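Local coordinates for protein digeranylgeranylglycerophospholipid reductase (Sulfolobus acidocaldarius, PDB 4OPC) that uses FAD to hydrogenate the double bonds of the geranylgeranyl chains of archaeal membrane lipids, turning unsaturated archaeols into saturated ones, at residues 195-200 with 219-225; 130-134 with 281-285. All blocks are in the same frame, centred on the assembly; numbering follows the deposited sequence.

Contact 1 of 2, residues 195-200 with 219-225; sequences EDIEDH and YFPKGKN
I197 drives its side chain into the angle between strand 216-221 and the turn that follows it, and here the contact is tight. I197 CG2 meets P221 CG at 3.9 Å and also lies at the edge of the Y219 ring, in the ring plane. The other branch, with CG1 anti to the carbonyl carbon (chi1 -62°), runs past the Y219 hydroxyl until I197 CD1 rests 3.5 Å from G223 O. A branched aliphatic residue suits this place because its two arms fill two directions at once. That hydroxyl, pressed against I197, is hydrogen-bonded to D256. The backbone joins in: I197 N donates to K224 O over 2.9 Å, in a fairly straight bond.

In the reductase's catalytic domain, 216-221 and 226-234 are adjacent antiparallel strands of a large mixed sheet, and the chain through G223 and K224 connects them. The loop leading from strand 183-193 to strand 202-206 packs against this connection. At its far end H200 O approaches P221 CB at 3.3 Å while accepting a hydrogen bond from N72.

Toward solvent the grip slackens. K224, bent at chi2 and chi3, lays CD over one face of the H200 ring, offset toward the rim, in a CH-pi contact 3.5 Å from the centroid. A lysine can do this while its ammonium group stays near D196; K224 NZ is 4.5 Å from D196 OD2, too far for a salt bridge. N225 ND2 gives D196 OD1 a long, bent hydrogen bond (3.3 Å, 143°), meeting the oxygen on its anti side but well out of the carboxylate plane, the carboxylate and amide planes being 71° apart.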
loop_
_atom_site.group_PDB
_atom_site.type_symbol
_atom_site.label_atom_id
_atom_site.label_comp_id
_atom_site.label_asym_id
_atom_site.label_seq_id
_atom_site.Cartn_x
_atom_site.Cartn_y
_atom_site.Cartn_z
ATOM N N GLU A 195 31.476 1.846 4.130
ATOM C CA GLU A 195 31.747 3.271 4.160
ATOM C C GLU A 195 30.510 3.974 4.711
ATOM O O GLU A 195 29.382 3.514 4.491
ATOM C CB GLU A 195 32.056 3.764 2.745
ATOM C CG GLU A 195 33.036 4.920 2.669
ATOM C CD GLU A 195 33.633 5.083 1.280
ATOM O OE1 GLU A 195 33.592 4.110 0.498
ATOM O OE2 GLU A 195 34.141 6.180 0.964
ATOM N N ASP A 196 30.721 5.067 5.441
ATOM C CA ASP A 196 29.623 5.869 5.968
ATOM C C ASP A 196 28.681 6.259 4.847
ATOM O O ASP A 196 29.108 6.591 3.741
ATOM C CB ASP A 196 30.136 7.136 6.657
ATOM C CG ASP A 196 30.846 6.846 7.961
ATOM O OD1 ASP A 196 30.696 5.723 8.486
ATOM O OD2 ASP A 196 31.545 7.750 8.465
ATOM N N ILE A 197 27.390 6.207 5.132
ATOM C CA ILE A 197 26.395 6.557 4.146
ATOM C C ILE A 197 26.260 8.069 4.026
ATOM O O ILE A 197 25.982 8.760 5.011
ATOM C CB ILE A 197 25.047 5.921 4.511
ATOM C CG1 ILE A 197 25.186 4.395 4.513
ATOM C CG2 ILE A 197 23.966 6.379 3.543
ATOM C CD1 ILE A 197 23.931 3.640 4.958
ATOM N N GLU A 198 26.483 8.577 2.816
ATOM C CA GLU A 198 26.328 9.999 2.530
ATOM C C GLU A 198 24.865 10.410 2.644
ATOM O O GLU A 198 23.989 9.731 2.106
ATOM C CB GLU A 198 26.838 10.316 1.122
ATOM C CG GLU A 198 28.351 10.333 0.989
ATOM C CD GLU A 198 28.980 11.552 1.637
ATOM O OE1 GLU A 198 28.944 12.640 1.020
ATOM O OE2 GLU A 198 29.508 11.422 2.762
ATOM N N ASP A 199 24.617 11.519 3.343
ATOM C CA ASP A 199 23.264 12.045 3.518
ATOM C C ASP A 199 22.325 10.935 3.962
ATOM O O ASP A 199 21.308 10.659 3.321
ATOM C CB ASP A 199 22.768 12.676 2.219
ATOM C CG ASP A 199 23.579 13.890 1.825
ATOM O OD1 ASP A 199 23.941 14.677 2.725
ATOM O OD2 ASP A 199 23.861 14.052 0.620
ATOM N N HIS A 200 22.678 10.293 5.070
ATOM C CA HIS A 200 21.954 9.110 5.514
ATOM C C HIS A 200 20.522 9.400 5.974
ATOM O O HIS A 200 19.756 8.470 6.197
ATOM C CB HIS A 200 22.734 8.351 6.597
ATOM C CG HIS A 200 22.596 8.937 7.968
ATOM N ND1 HIS A 200 23.231 10.100 8.350
ATOM C CD2 HIS A 200 21.898 8.517 9.049
ATOM C CE1 HIS A 200 22.923 10.374 9.605
ATOM N NE2 HIS A 200 22.119 9.427 10.054
ATOM N N TYR A 219 17.498 2.528 -2.015
ATOM C CA TYR A 219 18.578 2.444 -1.046
ATOM C C TYR A 219 18.091 3.315 0.114
ATOM O O TYR A 219 18.163 4.547 0.049
ATOM C CB TYR A 219 19.865 2.972 -1.705
ATOM C CG TYR A 219 21.133 2.988 -0.874
ATOM C CD1 TYR A 219 21.371 4.001 0.046
ATOM C CD2 TYR A 219 22.126 2.031 -1.070
ATOM C CE1 TYR A 219 22.547 4.048 0.771
ATOM C CE2 TYR A 219 23.315 2.070 -0.345
ATOM C CZ TYR A 219 23.513 3.085 0.572
ATOM O OH TYR A 219 24.677 3.160 1.308
ATOM N N PHE A 220 17.546 2.666 1.144
ATOM C CA PHE A 220 16.900 3.356 2.260
ATOM C C PHE A 220 17.791 3.190 3.499
ATOM O O PHE A 220 17.803 2.111 4.109
ATOM C CB PHE A 220 15.524 2.727 2.556
ATOM C CG PHE A 220 14.445 3.032 1.542
ATOM C CD1 PHE A 220 14.654 3.868 0.454
ATOM C CD2 PHE A 220 13.188 2.475 1.711
ATOM C CE1 PHE A 220 13.625 4.130 -0.446
ATOM C CE2 PHE A 220 12.168 2.730 0.826
ATOM C CZ PHE A 220 12.377 3.563 -0.255
ATOM N N PRO A 221 18.537 4.243 3.885
ATOM C CA PRO A 221 19.437 4.059 5.035
ATOM C C PRO A 221 18.676 3.832 6.336
ATOM O O PRO A 221 17.676 4.507 6.619
ATOM C CB PRO A 221 20.212 5.382 5.097
ATOM C CG PRO A 221 20.112 5.959 3.683
ATOM C CD PRO A 221 18.727 5.556 3.240
ATOM N N LYS A 222 19.164 2.872 7.113
ATOM C CA LYS A 222 18.627 2.574 8.437
ATOM C C LYS A 222 19.595 3.013 9.538
ATOM O O LYS A 222 19.410 2.680 10.714
ATOM C CB LYS A 222 18.339 1.079 8.558
ATOM C CG LYS A 222 17.056 0.635 7.860
ATOM C CD LYS A 222 16.833 -0.863 8.036
ATOM C CE LYS A 222 15.450 -1.296 7.573
ATOM N NZ LYS A 222 14.381 -0.903 8.541
ATOM N N GLY A 223 20.619 3.764 9.146
ATOM C CA GLY A 223 21.646 4.236 10.054
ATOM C C GLY A 223 22.788 4.768 9.214
ATOM O O GLY A 223 22.656 4.900 7.993
ATOM N N LYS A 224 23.912 5.059 9.860
ATOM C CA LYS A 224 25.075 5.586 9.164
ATOM C C LYS A 224 25.796 4.492 8.383
ATOM O O LYS A 224 26.561 4.782 7.461
ATOM C CB LYS A 224 26.039 6.223 10.165
ATOM C CG LYS A 224 25.506 7.474 10.849
ATOM C CD LYS A 224 25.817 8.711 10.027
ATOM C CE LYS A 224 27.315 8.869 9.822
ATOM N NZ LYS A 224 27.634 9.914 8.806
ATOM N N ASN A 225 25.556 3.239 8.759
ATOM C CA ASN A 225 26.276 2.104 8.188
ATOM C C ASN A 225 25.384 0.886 7.964
ATOM O O ASN A 225 25.847 -0.249 8.002
ATOM C CB ASN A 225 27.471 1.715 9.072
ATOM C CG ASN A 225 28.607 2.723 9.002
ATOM O OD1 ASN A 225 29.475 2.641 8.131
ATOM N ND2 ASN A 225 28.604 3.680 9.921
#

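Contact 2 of 2, residues 130-134 with 281-285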
loop_
_atom_site.group_PDB
_atom_site.type_symbol
_atom_site.label_atom_id
_atom_site.label_comp_id
_atom_site.label_asym_id
_atom_site.label_seq_id
_atom_site.Cartn_x
_atom_site.Cartn_y
_atom_site.Cartn_z
ATOM N N ASP A 130 -27.089 -16.375 4.801
ATOM C CA ASP A 130 -28.103 -15.380 4.446
ATOM C C ASP A 130 -27.485 -14.085 3.908
ATOM O O ASP A 130 -27.943 -12.985 4.218
ATOM C CB ASP A 130 -29.014 -15.093 5.641
ATOM C CG ASP A 130 -29.781 -16.317 6.090
ATOM O OD1 ASP A 130 -30.081 -17.175 5.235
ATOM O OD2 ASP A 130 -30.085 -16.424 7.295
ATOM N N GLY A 131 -26.433 -14.222 3.102
ATOM C CA GLY A 131 -25.826 -13.084 2.439
ATOM C C GLY A 131 -24.837 -12.291 3.272
ATOM O O GLY A 131 -24.303 -11.293 2.803
ATOM N N TYR A 132 -24.591 -12.728 4.504
ATOM C CA TYR A 132 -23.707 -12.003 5.410
ATOM C C TYR A 132 -22.503 -12.816 5.812
ATOM O O TYR A 132 -22.602 -14.020 6.074
ATOM C CB TYR A 132 -24.440 -11.657 6.706
ATOM C CG TYR A 132 -25.247 -10.394 6.665
ATOM C CD1 TYR A 132 -26.404 -10.312 5.908
ATOM C CD2 TYR A 132 -24.858 -9.279 7.404
ATOM C CE1 TYR A 132 -27.154 -9.146 5.876
ATOM C CE2 TYR A 132 -25.596 -8.117 7.379
ATOM C CZ TYR A 132 -26.746 -8.054 6.617
ATOM O OH TYR A 132 -27.507 -6.903 6.587
ATOM N N VAL A 133 -21.363 -12.154 5.907
ATOM C CA VAL A 133 -20.248 -12.729 6.646
ATOM C C VAL A 133 -20.616 -12.663 8.121
ATOM O O VAL A 133 -21.032 -11.606 8.622
ATOM C CB VAL A 133 -18.959 -11.943 6.406
ATOM C CG1 VAL A 133 -17.851 -12.452 7.337
ATOM C CG2 VAL A 133 -18.541 -12.052 4.939
ATOM N N LYS A 134 -20.489 -13.794 8.813
ATOM C CA LYS A 134 -20.910 -13.878 10.211
ATOM C C LYS A 134 -19.793 -14.313 11.151
ATOM O O LYS A 134 -20.030 -14.522 12.338
ATOM C CB LYS A 134 -22.130 -14.797 10.348
ATOM C CG LYS A 134 -23.363 -14.244 9.630
ATOM C CD LYS A 134 -24.640 -14.749 10.256
ATOM C CE LYS A 134 -25.863 -14.086 9.639
ATOM N NZ LYS A 134 -27.121 -14.642 10.223
ATOM N N TRP A 281 -18.832 -4.840 2.674
ATOM C CA TRP A 281 -19.997 -5.595 2.258
ATOM C C TRP A 281 -20.707 -6.070 3.527
ATOM O O TRP A 281 -20.358 -5.647 4.632
ATOM C CB TRP A 281 -19.568 -6.749 1.354
ATOM C CG TRP A 281 -20.680 -7.312 0.548
ATOM C CD1 TRP A 281 -21.247 -8.548 0.682
ATOM C CD2 TRP A 281 -21.379 -6.657 -0.507
ATOM N NE1 TRP A 281 -22.255 -8.705 -0.234
ATOM C CE2 TRP A 281 -22.364 -7.557 -0.975
ATOM C CE3 TRP A 281 -21.278 -5.397 -1.100
ATOM C CZ2 TRP A 281 -23.230 -7.238 -2.013
ATOM C CZ3 TRP A 281 -22.149 -5.078 -2.138
ATOM C CH2 TRP A 281 -23.111 -5.998 -2.579
ATOM N N ASN A 282 -21.714 -6.927 3.380
ATOM C CA ASN A 282 -22.482 -7.379 4.538
ATOM C C ASN A 282 -21.602 -8.138 5.523
ATOM O O ASN A 282 -21.126 -9.230 5.213
ATOM C CB ASN A 282 -23.632 -8.301 4.125
ATOM C CG ASN A 282 -24.581 -7.680 3.120
ATOM O OD1 ASN A 282 -24.818 -6.471 3.102
ATOM N ND2 ASN A 282 -25.157 -8.530 2.282
ATOM N N GLY A 283 -21.397 -7.563 6.707
ATOM C CA GLY A 283 -20.617 -8.208 7.750
ATOM C C GLY A 283 -19.106 -8.180 7.583
ATOM O O GLY A 283 -18.406 -8.890 8.319
ATOM N N ILE A 284 -18.586 -7.390 6.638
ATOM C CA ILE A 284 -17.145 -7.432 6.369
ATOM C C ILE A 284 -16.604 -6.111 5.842
ATOM O O ILE A 284 -17.254 -5.427 5.036
ATOM C CB ILE A 284 -16.798 -8.573 5.390
ATOM C CG1 ILE A 284 -15.291 -8.652 5.153
ATOM C CG2 ILE A 284 -17.592 -8.439 4.078
ATOM C CD1 ILE A 284 -14.847 -9.931 4.437
ATOM N N ILE A 285 -15.416 -5.756 6.318
ATOM C CA ILE A 285 -14.636 -4.644 5.773
ATOM C C ILE A 285 -13.257 -5.183 5.422
ATOM O O ILE A 285 -12.718 -6.031 6.148
ATOM C CB ILE A 285 -14.531 -3.487 6.781
ATOM C CG1 ILE A 285 -15.863 -2.732 6.849
ATOM C CG2 ILE A 285 -13.353 -2.543 6.442
ATOM C CD1 ILE A 285 -15.910 -1.697 7.970
HETATM O O HOH W 1 -24.112 -10.931 0.038
#
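One face of the Y132 ring carries N282, whose CB sits over the ring centre in a CH-pi contact, 3.6 Å from the centroid. The amide of N282 is stacked on the ring with its plane only 19° from the ring's, while D130 O lies at the ring edge. At the edge of the W281 indole, in its plane, a water accepts from NE1 at 2.9 Å and donates to G131 O.

G131 O is gripped a second time: N282 ND2 donates to it over 2.9 Å, nearly straight (167°), from above the carbonyl plane. Asparagine suits the place because its short side chain lets ND2 reach G131 O while OD1 accepts from A327 N.

Residues 281-284 form a type II beta turn, the hairpin bend between antiparallel strands 280-281 and 284-286 at one side of the Rossmann-type sheet. Its tip meets the start of strand 132-140, which belongs to a separate four-stranded sheet. G283 takes the positive phi such a turn needs and, without a side chain, lets V133 O come close: G283 CA makes a CA-H...O contact to V133 O at 3.5 Å. V133 N donates to N282 O over 3.0 Å, and V133 CG2 touches I284 CG2.

In the fold
Contacts 1 and 2 lie on opposite sides of the chain's centre, their own centres about 47 Å apart and their nearest atoms about 27 Å apart, and they do not touch. In sequence, residues 195-225 fall wholly between the two segments of contact 2. Contact 1 belongs to the catalytic part: F220 touches both the reduced flavin cofactor and the bound lipid, though it takes no part in the contact, and the side chain of P221 is about 10 Å from the cofactor and about 11 Å from the lipid. Contact 2 belongs to the dinucleotide-binding part, where the side chain of I284 is about 11 Å from the same cofactor.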